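Local coordinates for protein gluconate kinase (Lactobacillus acidophilus, PDB 3LL3) that is an FGGY-family carbohydrate kinase that binds ATP and d-xylulose and probably transfers phosphate from ATP to a sugar or sugar acid, at residues V395-T400 with V419-M424; F408-C413 with K459-N464; G246-D251 with S449-F454. All coordinates share one frame; numbering follows the deposited sequence.

Contacts 1 and 2 share one beta-alpha-beta unit. Contact 1 joins two parallel strands of the mixed sheet and is buried. Contact 2 lies at the surface, where helix 407-417, the connection between those strands, meets edge strand 457-461. The two touch directly, since strand 421-424 pairs with strand 457-461. Contact 3 is partly buried and joins two loops, about 13 Å from contact 1 between centres; Val247 reaches Asn398 and Thr400 there. Contact 1 combines backbone hydrogen bonds with mostly aliphatic side chains on the two sheet faces. Contact 2 centres on an arginine-tyrosine pair, with a glutamine beside it. Contact 3 uses isoleucine contacts and a water bridge.

Contact 1: V395-T400 with V419-M424; sequences VAINAT and VPIVTM
Ile397 and Ile421 meet on one face of the sheet. The end of the Ile421 side chain turns back to Ile397, with CD1 3.7 Å from Ile397 CB. On the same face, Ile421 CG2 lies 3.9 Å from Ala399 CB. The opposite face carries Asn398 and Val422, side by side and pointing the same way. Val422 CG2, anti to its own carbonyl carbon, also reaches Ala396 CB at 3.9 Å. Further along, Met424, a selenomethionine, lays CG 3.8 Å from Thr400 CG2.

The backbones pair as parallel strands. Ile397 N donates to Pro420 O at 3.0 Å. Val422 N donates to Ile397 O, and Ala399 N to Val422 O. Beyond these bonds, a water donates to Ala399 O and accepts from Met424 N. Strand 396-400, helix 407-417 and strand 421-424 form a beta-alpha-beta unit of the C-terminal FGGY domain, in the actin-like ATPase clan. The helix covers the isoleucine face through Cys413 and Ala414, which touch Ile421. Strand 254-259 pairs with the other edge of 396-400, where Thr400 OG1 is hydrogen-bonded to Asn258 OD1. That threonine side chain is about 7 Å from the bound ATP.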
loop_
_atom_site.group_PDB
_atom_site.type_symbol
_atom_site.label_atom_id
_atom_site.label_comp_id
_atom_site.label_asym_id
_atom_site.label_seq_id
_atom_site.Cartn_x
_atom_site.Cartn_y
_atom_site.Cartn_z
ATOM N N VAL A 395 -15.735 -19.785 -22.584
ATOM C CA VAL A 395 -17.077 -19.975 -22.024
ATOM C C VAL A 395 -17.034 -20.560 -20.611
ATOM O O VAL A 395 -18.051 -20.715 -19.957
ATOM C CB VAL A 395 -17.922 -20.901 -22.931
ATOM C CG1 VAL A 395 -17.937 -20.364 -24.345
ATOM C CG2 VAL A 395 -17.361 -22.328 -22.916
ATOM N N ALA A 396 -15.848 -20.929 -20.153
ATOM C CA ALA A 396 -15.690 -21.462 -18.813
ATOM C C ALA A 396 -14.217 -21.436 -18.447
ATOM O O ALA A 396 -13.355 -21.473 -19.318
ATOM C CB ALA A 396 -16.238 -22.874 -18.709
ATOM N N ILE A 397 -13.961 -21.345 -17.151
ATOM C CA ILE A 397 -12.637 -21.481 -16.583
ATOM C C ILE A 397 -12.677 -22.751 -15.767
ATOM O O ILE A 397 -13.461 -22.851 -14.807
ATOM C CB ILE A 397 -12.297 -20.336 -15.598
ATOM C CG1 ILE A 397 -12.526 -18.959 -16.232
ATOM C CG2 ILE A 397 -10.870 -20.502 -15.093
ATOM C CD1 ILE A 397 -11.711 -18.693 -17.447
ATOM N N ASN A 398 -11.872 -23.736 -16.161
ATOM C CA ASN A 398 -11.743 -24.965 -15.394
ATOM C C ASN A 398 -10.700 -24.794 -14.302
ATOM O O ASN A 398 -9.514 -24.633 -14.592
ATOM C CB ASN A 398 -11.389 -26.135 -16.313
ATOM C CG ASN A 398 -12.401 -26.313 -17.429
ATOM O OD1 ASN A 398 -12.267 -27.183 -18.288
ATOM N ND2 ASN A 398 -13.419 -25.482 -17.422
ATOM N N ALA A 399 -11.152 -24.849 -13.054
ATOM C CA ALA A 399 -10.380 -24.362 -11.918
ATOM C C ALA A 399 -10.011 -25.418 -10.896
ATOM O O ALA A 399 -10.830 -26.257 -10.521
ATOM C CB ALA A 399 -11.142 -23.227 -11.229
ATOM N N THR A 400 -8.787 -25.327 -10.405
ATOM C CA THR A 400 -8.279 -26.248 -9.405
ATOM C C THR A 400 -7.341 -25.485 -8.477
ATOM O O THR A 400 -6.980 -24.350 -8.764
ATOM C CB THR A 400 -7.461 -27.380 -10.069
ATOM O OG1 THR A 400 -6.439 -26.813 -10.898
ATOM C CG2 THR A 400 -8.355 -28.281 -10.941
ATOM N N VAL A 419 -16.897 -15.011 -16.146
ATOM C CA VAL A 419 -17.192 -16.218 -16.905
ATOM C C VAL A 419 -17.454 -17.324 -15.865
ATOM O O VAL A 419 -17.007 -17.221 -14.713
ATOM C CB VAL A 419 -16.038 -16.604 -17.891
ATOM C CG1 VAL A 419 -15.554 -15.405 -18.690
ATOM C CG2 VAL A 419 -14.886 -17.189 -17.157
ATOM N N PRO A 420 -18.208 -18.365 -16.240
ATOM C CA PRO A 420 -18.463 -19.392 -15.227
ATOM C C PRO A 420 -17.179 -20.103 -14.793
ATOM O O PRO A 420 -16.283 -20.343 -15.614
ATOM C CB PRO A 420 -19.405 -20.365 -15.943
ATOM C CG PRO A 420 -20.011 -19.561 -17.059
ATOM C CD PRO A 420 -18.929 -18.633 -17.494
ATOM N N ILE A 421 -17.103 -20.427 -13.505
ATOM C CA ILE A 421 -15.986 -21.168 -12.946
ATOM C C ILE A 421 -16.436 -22.620 -12.751
ATOM O O ILE A 421 -17.453 -22.884 -12.089
ATOM C CB ILE A 421 -15.547 -20.560 -11.587
ATOM C CG1 ILE A 421 -15.035 -19.117 -11.767
ATOM C CG2 ILE A 421 -14.564 -21.482 -10.865
ATOM C CD1 ILE A 421 -13.680 -19.024 -12.403
ATOM N N VAL A 422 -15.707 -23.551 -13.361
ATOM C CA VAL A 422 -15.996 -24.973 -13.227
ATOM C C VAL A 422 -14.933 -25.676 -12.408
ATOM O O VAL A 422 -13.770 -25.726 -12.807
ATOM C CB VAL A 422 -16.076 -25.660 -14.601
ATOM C CG1 VAL A 422 -16.429 -27.124 -14.432
ATOM C CG2 VAL A 422 -17.065 -24.940 -15.494
ATOM N N THR A 423 -15.323 -26.228 -11.264
ATOM C CA THR A 423 -14.381 -26.949 -10.426
ATOM C C THR A 423 -14.391 -28.408 -10.850
ATOM O O THR A 423 -15.351 -28.871 -11.459
ATOM C CB THR A 423 -14.705 -26.808 -8.930
ATOM O OG1 THR A 423 -16.091 -27.108 -8.715
ATOM C CG2 THR A 423 -14.429 -25.396 -8.471
HETATM N N MSE A 424 -13.311 -29.119 -10.557
HETATM C CA MSE A 424 -13.115 -30.464 -11.094
HETATM C C MSE A 424 -13.124 -31.486 -9.979
HETATM O O MSE A 424 -12.728 -31.195 -8.849
HETATM C CB MSE A 424 -11.781 -30.555 -11.853
HETATM C CG MSE A 424 -11.540 -29.385 -12.791
HETATM SE SE MSE A 424 -12.891 -29.274 -14.223
HETATM C CE MSE A 424 -12.593 -31.081 -14.984
HETATM O O HOH W 1 -11.317 -27.929 -8.480
#

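Contact 2: F408-C413 with K459-N464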
loop_
_atom_site.group_PDB
_atom_site.type_symbol
_atom_site.label_atom_id
_atom_site.label_comp_id
_atom_site.label_asym_id
_atom_site.label_seq_id
_atom_site.Cartn_x
_atom_site.Cartn_y
_atom_site.Cartn_z
ATOM N N PHE A 408 -16.451 -19.054 -1.429
ATOM C CA PHE A 408 -16.305 -17.612 -1.502
ATOM C C PHE A 408 -15.280 -17.236 -2.606
ATOM O O PHE A 408 -15.529 -16.385 -3.471
ATOM C CB PHE A 408 -15.881 -17.063 -0.137
ATOM C CG PHE A 408 -15.473 -15.612 -0.170
ATOM C CD1 PHE A 408 -16.381 -14.635 -0.536
ATOM C CD2 PHE A 408 -14.183 -15.230 0.166
ATOM C CE1 PHE A 408 -16.002 -13.287 -0.584
ATOM C CE2 PHE A 408 -13.798 -13.891 0.139
ATOM C CZ PHE A 408 -14.706 -12.918 -0.243
ATOM N N VAL A 409 -14.135 -17.887 -2.580
ATOM C CA VAL A 409 -13.106 -17.584 -3.584
ATOM C C VAL A 409 -13.537 -18.042 -4.979
ATOM O O VAL A 409 -13.310 -17.355 -5.960
ATOM C CB VAL A 409 -11.740 -18.165 -3.193
ATOM C CG1 VAL A 409 -10.692 -17.997 -4.334
ATOM C CG2 VAL A 409 -11.250 -17.483 -1.917
ATOM N N ARG A 410 -14.190 -19.192 -5.064
ATOM C CA ARG A 410 -14.682 -19.660 -6.353
ATOM C C ARG A 410 -15.619 -18.638 -6.963
ATOM O O ARG A 410 -15.496 -18.290 -8.138
ATOM C CB ARG A 410 -15.366 -21.020 -6.202
ATOM C CG ARG A 410 -14.382 -22.136 -5.917
ATOM C CD ARG A 410 -15.066 -23.385 -5.410
ATOM N NE ARG A 410 -14.105 -24.469 -5.230
ATOM C CZ ARG A 410 -14.445 -25.720 -4.934
ATOM N NH1 ARG A 410 -15.731 -26.033 -4.770
ATOM N NH2 ARG A 410 -13.512 -26.656 -4.803
ATOM N N GLN A 411 -16.549 -18.137 -6.152
ATOM C CA GLN A 411 -17.533 -17.183 -6.642
ATOM C C GLN A 411 -16.902 -15.849 -6.983
ATOM O O GLN A 411 -17.285 -15.173 -7.954
ATOM C CB GLN A 411 -18.658 -16.981 -5.604
ATOM C CG GLN A 411 -19.781 -16.106 -6.122
ATOM C CD GLN A 411 -20.503 -16.748 -7.300
ATOM O OE1 GLN A 411 -20.698 -16.124 -8.346
ATOM N NE2 GLN A 411 -20.879 -18.007 -7.140
ATOM N N LEU A 412 -15.937 -15.454 -6.162
ATOM C CA LEU A 412 -15.215 -14.212 -6.408
ATOM C C LEU A 412 -14.498 -14.273 -7.764
ATOM O O LEU A 412 -14.484 -13.301 -8.528
ATOM C CB LEU A 412 -14.205 -13.983 -5.284
ATOM C CG LEU A 412 -14.213 -12.580 -4.719
ATOM C CD1 LEU A 412 -13.400 -12.504 -3.448
ATOM C CD2 LEU A 412 -13.642 -11.670 -5.762
ATOM N N CYS A 413 -13.904 -15.423 -8.066
ATOM C CA CYS A 413 -13.243 -15.600 -9.372
ATOM C C CYS A 413 -14.253 -15.446 -10.487
ATOM O O CYS A 413 -14.007 -14.762 -11.475
ATOM C CB CYS A 413 -12.598 -16.985 -9.479
ATOM S SG CYS A 413 -11.059 -17.161 -8.536
ATOM N N LYS A 459 -18.507 -28.812 -9.676
ATOM C CA LYS A 459 -19.456 -27.715 -9.431
ATOM C C LYS A 459 -19.232 -26.557 -10.402
ATOM O O LYS A 459 -18.101 -26.335 -10.842
ATOM C CB LYS A 459 -19.330 -27.200 -7.993
ATOM C CG LYS A 459 -20.316 -27.830 -7.020
ATOM C CD LYS A 459 -19.675 -28.858 -6.123
ATOM C CE LYS A 459 -19.144 -28.214 -4.857
ATOM N NZ LYS A 459 -20.170 -28.253 -3.791
ATOM N N VAL A 460 -20.298 -25.833 -10.745
ATOM C CA VAL A 460 -20.171 -24.647 -11.584
ATOM C C VAL A 460 -20.608 -23.398 -10.796
ATOM O O VAL A 460 -21.592 -23.434 -10.040
ATOM C CB VAL A 460 -21.018 -24.732 -12.854
ATOM C CG1 VAL A 460 -20.723 -23.555 -13.762
ATOM C CG2 VAL A 460 -20.796 -26.050 -13.574
ATOM N N TYR A 461 -19.873 -22.308 -10.968
ATOM C CA TYR A 461 -20.202 -21.042 -10.323
ATOM C C TYR A 461 -20.428 -19.981 -11.390
ATOM O O TYR A 461 -19.493 -19.636 -12.110
ATOM C CB TYR A 461 -19.053 -20.623 -9.398
ATOM C CG TYR A 461 -18.798 -21.628 -8.296
ATOM C CD1 TYR A 461 -19.304 -21.430 -7.017
ATOM C CD2 TYR A 461 -18.070 -22.780 -8.539
ATOM C CE1 TYR A 461 -19.080 -22.340 -6.015
ATOM C CE2 TYR A 461 -17.844 -23.698 -7.542
ATOM C CZ TYR A 461 -18.354 -23.477 -6.277
ATOM O OH TYR A 461 -18.139 -24.408 -5.272
ATOM N N PHE A 462 -21.658 -19.473 -11.510
ATOM C CA PHE A 462 -21.928 -18.419 -12.485
ATOM C C PHE A 462 -21.690 -17.039 -11.891
ATOM O O PHE A 462 -21.928 -16.829 -10.705
ATOM C CB PHE A 462 -23.352 -18.513 -13.024
ATOM C CG PHE A 462 -23.658 -19.828 -13.677
ATOM C CD1 PHE A 462 -24.162 -20.886 -12.925
ATOM C CD2 PHE A 462 -23.426 -20.016 -15.031
ATOM C CE1 PHE A 462 -24.426 -22.134 -13.523
ATOM C CE2 PHE A 462 -23.703 -21.256 -15.637
ATOM C CZ PHE A 462 -24.206 -22.312 -14.868
ATOM N N PRO A 463 -21.213 -16.093 -12.715
ATOM C CA PRO A 463 -20.997 -14.713 -12.257
ATOM C C PRO A 463 -22.295 -14.131 -11.706
ATOM O O PRO A 463 -23.338 -14.276 -12.330
ATOM C CB PRO A 463 -20.592 -13.977 -13.535
ATOM C CG PRO A 463 -20.004 -15.075 -14.416
ATOM C CD PRO A 463 -20.862 -16.270 -14.134
ATOM N N ASN A 464 -22.229 -13.534 -10.524
ATOM C CA ASN A 464 -23.324 -12.734 -9.995
ATOM C C ASN A 464 -23.231 -11.348 -10.656
ATOM O O ASN A 464 -22.217 -10.649 -10.527
ATOM C CB ASN A 464 -23.223 -12.685 -8.466
ATOM C CG ASN A 464 -24.198 -11.717 -7.841
ATOM O OD1 ASN A 464 -24.131 -10.509 -8.079
ATOM N ND2 ASN A 464 -25.097 -12.238 -7.004
#
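Gln411 and Tyr461 have the nearest CA atoms between helix segment 408-413 and segment 459-464, 6.0 Å apart. The axis of this beta-alpha-beta crossover helix passes 8.8 Å from that of strand 459-461, in the outermost strand of the sheet within this chain, and their N-to-C directions differ by 50°. Beyond Tyr461 the chain leaves the strand. Asn464 is the N-cap of the next helix; its OD1 accepts from Glu467 N.

Arg410 and Tyr461 carry the side-chain contact. Arg410 CB sits over the centre of the tyrosine ring, 3.7 Å from its centroid, in a CH-pi contact. The arginine chain then runs extended from CG to NE, and CD passes 3.4 Å from Tyr461 CZ. Its NH1 donates to Tyr461 OH at 2.9 Å, with an N-H...O angle of 162°. The hydroxyl oxygen lies at the edge of the guanidinium, in its plane, while the guanidinium and ring planes are 66° apart. The Gln411 amide lies at the ring edge.

Each end of this pair has a second partner: Arg410 NE is hydrogen-bonded to Leu404 O, and Tyr461 OH to Asp407 OD1. The guanidinium is held at two of its nitrogens, which fixes its rotation. Lys459 NZ is 5.1 Å from Arg410 NH1, so the like charges probably repel mildly. The tyrosine hydroxyl, between arginine and aspartate, is probably polarised by both.

Contact 3: G246-D251 with S449-F454; sequences GVNAID and SEIGQF
A Schellman motif ends helix 239-245, and its C-prime residue, Asn248, faces the short 3-10 segment 449-453. Asn248 has a positive phi of 64°. Its backbone N is hydrogen-bonded to Ile245 O, and Ala249 N to Thr244 O. This turn brings the chain round so that Asn248 and Ile250 both meet the 3-10 segment.

Asn248 CG lies anti to the backbone N (chi1 -155°), and the amide at the end comes close to Gly452. Asn248 OD1 is 3.6 Å from Gly452 CA. The same oxygen touches Ile451 CG2, also at 3.6 Å. The Asn248 and Ile451 side chains run alongside each other, pointing opposite ways. The polar link is through water: one molecule donates to Asn248 OD1 at a short 2.5 Å and to Ser449 O at 2.8 Å. That serine carbonyl also accepts from Gly452 N within the 3-10 turn.

Ile250 and Ile451 supply the apolar half. Ile250 CG1 takes the position between backbone N and carbonyl carbon (chi1 65°), and an extended chi2 near 180° carries CD1 on to the serine. Ile250 CD1 lies 3.5 Å from Ser449 CA and 3.7 Å from Ser449 CB. Its other branch, CG2, faces Ile451 CG2 at 4.1 Å. At the far end, Ile451 CD1 approaches Gly246 CA at 4.3 Å.

The contact lies away from the annotated ligand sites. It joins the loop between helix 239-245 and strand 254-259 to the loop between helix 429-441 and strand 457-461. Ile451 also packs on Ala433 and Phe436 of helix 429-441. From the first loop, Val247 and Ala249 turn away from the 3-10 segment and pack on strands 396-400 and 254-259.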
loop_
_atom_site.group_PDB
_atom_site.type_symbol
_atom_site.label_atom_id
_atom_site.label_comp_id
_atom_site.label_asym_id
_atom_site.label_seq_id
_atom_site.Cartn_x
_atom_site.Cartn_y
_atom_site.Cartn_z
ATOM N N GLY A 246 -5.649 -32.112 -18.522
ATOM C CA GLY A 246 -6.120 -32.866 -17.364
ATOM C C GLY A 246 -7.341 -32.286 -16.640
ATOM O O GLY A 246 -7.940 -32.953 -15.768
ATOM N N VAL A 247 -7.699 -31.049 -16.981
ATOM C CA VAL A 247 -8.926 -30.422 -16.480
ATOM C C VAL A 247 -9.911 -30.222 -17.625
ATOM O O VAL A 247 -10.857 -29.432 -17.537
ATOM C CB VAL A 247 -8.664 -29.091 -15.718
ATOM C CG1 VAL A 247 -7.791 -29.338 -14.481
ATOM C CG2 VAL A 247 -8.060 -27.999 -16.634
ATOM N N ASN A 248 -9.680 -30.971 -18.700
ATOM C CA ASN A 248 -10.545 -30.958 -19.879
ATOM C C ASN A 248 -10.588 -29.624 -20.605
ATOM O O ASN A 248 -11.579 -29.300 -21.256
ATOM C CB ASN A 248 -11.969 -31.377 -19.519
ATOM C CG ASN A 248 -12.716 -31.941 -20.705
ATOM O OD1 ASN A 248 -12.097 -32.439 -21.645
ATOM N ND2 ASN A 248 -14.046 -31.866 -20.674
ATOM N N ALA A 249 -9.538 -28.826 -20.471
ATOM C CA ALA A 249 -9.478 -27.575 -21.222
ATOM C C ALA A 249 -8.650 -27.800 -22.473
ATOM O O ALA A 249 -7.499 -27.382 -22.548
ATOM C CB ALA A 249 -8.903 -26.441 -20.369
ATOM N N ILE A 250 -9.241 -28.467 -23.457
ATOM C CA ILE A 250 -8.461 -28.994 -24.592
ATOM C C ILE A 250 -8.456 -28.025 -25.765
ATOM O O ILE A 250 -7.691 -28.196 -26.724
ATOM C CB ILE A 250 -8.989 -30.357 -25.057
ATOM C CG1 ILE A 250 -10.405 -30.189 -25.601
ATOM C CG2 ILE A 250 -8.979 -31.345 -23.899
ATOM C CD1 ILE A 250 -11.026 -31.460 -26.078
ATOM N N ASP A 251 -9.290 -26.994 -25.682
ATOM C CA ASP A 251 -9.344 -26.008 -26.760
ATOM C C ASP A 251 -9.606 -24.598 -26.242
ATOM O O ASP A 251 -9.814 -24.391 -25.040
ATOM C CB ASP A 251 -10.357 -26.400 -27.847
ATOM C CG ASP A 251 -11.771 -26.556 -27.311
ATOM O OD1 ASP A 251 -12.207 -25.739 -26.467
ATOM O OD2 ASP A 251 -12.451 -27.510 -27.753
ATOM N N SER A 449 -10.308 -35.334 -26.971
ATOM C CA SER A 449 -11.559 -34.953 -26.314
ATOM C C SER A 449 -12.077 -36.050 -25.403
ATOM O O SER A 449 -12.878 -35.809 -24.497
ATOM C CB SER A 449 -12.628 -34.587 -27.350
ATOM O OG SER A 449 -12.891 -35.662 -28.237
ATOM N N GLU A 450 -11.624 -37.272 -25.637
ATOM C CA GLU A 450 -12.107 -38.378 -24.832
ATOM C C GLU A 450 -11.635 -38.281 -23.380
ATOM O O GLU A 450 -12.162 -38.965 -22.518
ATOM C CB GLU A 450 -11.728 -39.730 -25.470
ATOM C CG GLU A 450 -12.356 -39.954 -26.847
ATOM C CD GLU A 450 -11.737 -41.123 -27.599
ATOM O OE1 GLU A 450 -11.189 -42.027 -26.937
ATOM O OE2 GLU A 450 -11.800 -41.141 -28.848
ATOM N N ILE A 451 -10.645 -37.436 -23.110
ATOM C CA ILE A 451 -10.151 -37.254 -21.743
ATOM C C ILE A 451 -11.261 -36.745 -20.829
ATOM O O ILE A 451 -11.207 -36.910 -19.611
ATOM C CB ILE A 451 -8.945 -36.293 -21.683
ATOM C CG1 ILE A 451 -8.167 -36.505 -20.385
ATOM C CG2 ILE A 451 -9.405 -34.829 -21.823
ATOM C CD1 ILE A 451 -6.814 -35.830 -20.375
ATOM N N GLY A 452 -12.274 -36.134 -21.428
ATOM C CA GLY A 452 -13.437 -35.663 -20.690
ATOM C C GLY A 452 -14.096 -36.721 -19.830
ATOM O O GLY A 452 -14.725 -36.411 -18.820
ATOM N N GLN A 453 -13.972 -37.987 -20.207
ATOM C CA GLN A 453 -14.640 -38.998 -19.408
ATOM C C GLN A 453 -13.909 -39.235 -18.103
ATOM O O GLN A 453 -14.486 -39.759 -17.148
ATOM C CB GLN A 453 -14.852 -40.298 -20.178
ATOM C CG GLN A 453 -13.621 -40.964 -20.667
ATOM C CD GLN A 453 -13.955 -42.197 -21.494
ATOM O OE1 GLN A 453 -14.415 -43.223 -20.960
ATOM N NE2 GLN A 453 -13.733 -42.101 -22.804
ATOM N N PHE A 454 -12.648 -38.819 -18.056
ATOM C CA PHE A 454 -11.830 -39.021 -16.872
ATOM C C PHE A 454 -11.736 -37.741 -16.060
ATOM O O PHE A 454 -11.766 -37.774 -14.836
ATOM C CB PHE A 454 -10.443 -39.526 -17.289
ATOM C CG PHE A 454 -10.511 -40.790 -18.090
ATOM C CD1 PHE A 454 -10.822 -41.988 -17.471
ATOM C CD2 PHE A 454 -10.356 -40.767 -19.461
ATOM C CE1 PHE A 454 -10.932 -43.150 -18.197
ATOM C CE2 PHE A 454 -10.454 -41.927 -20.197
ATOM C CZ PHE A 454 -10.744 -43.121 -19.564
HETATM O O HOH W 2 -13.196 -33.131 -23.813
#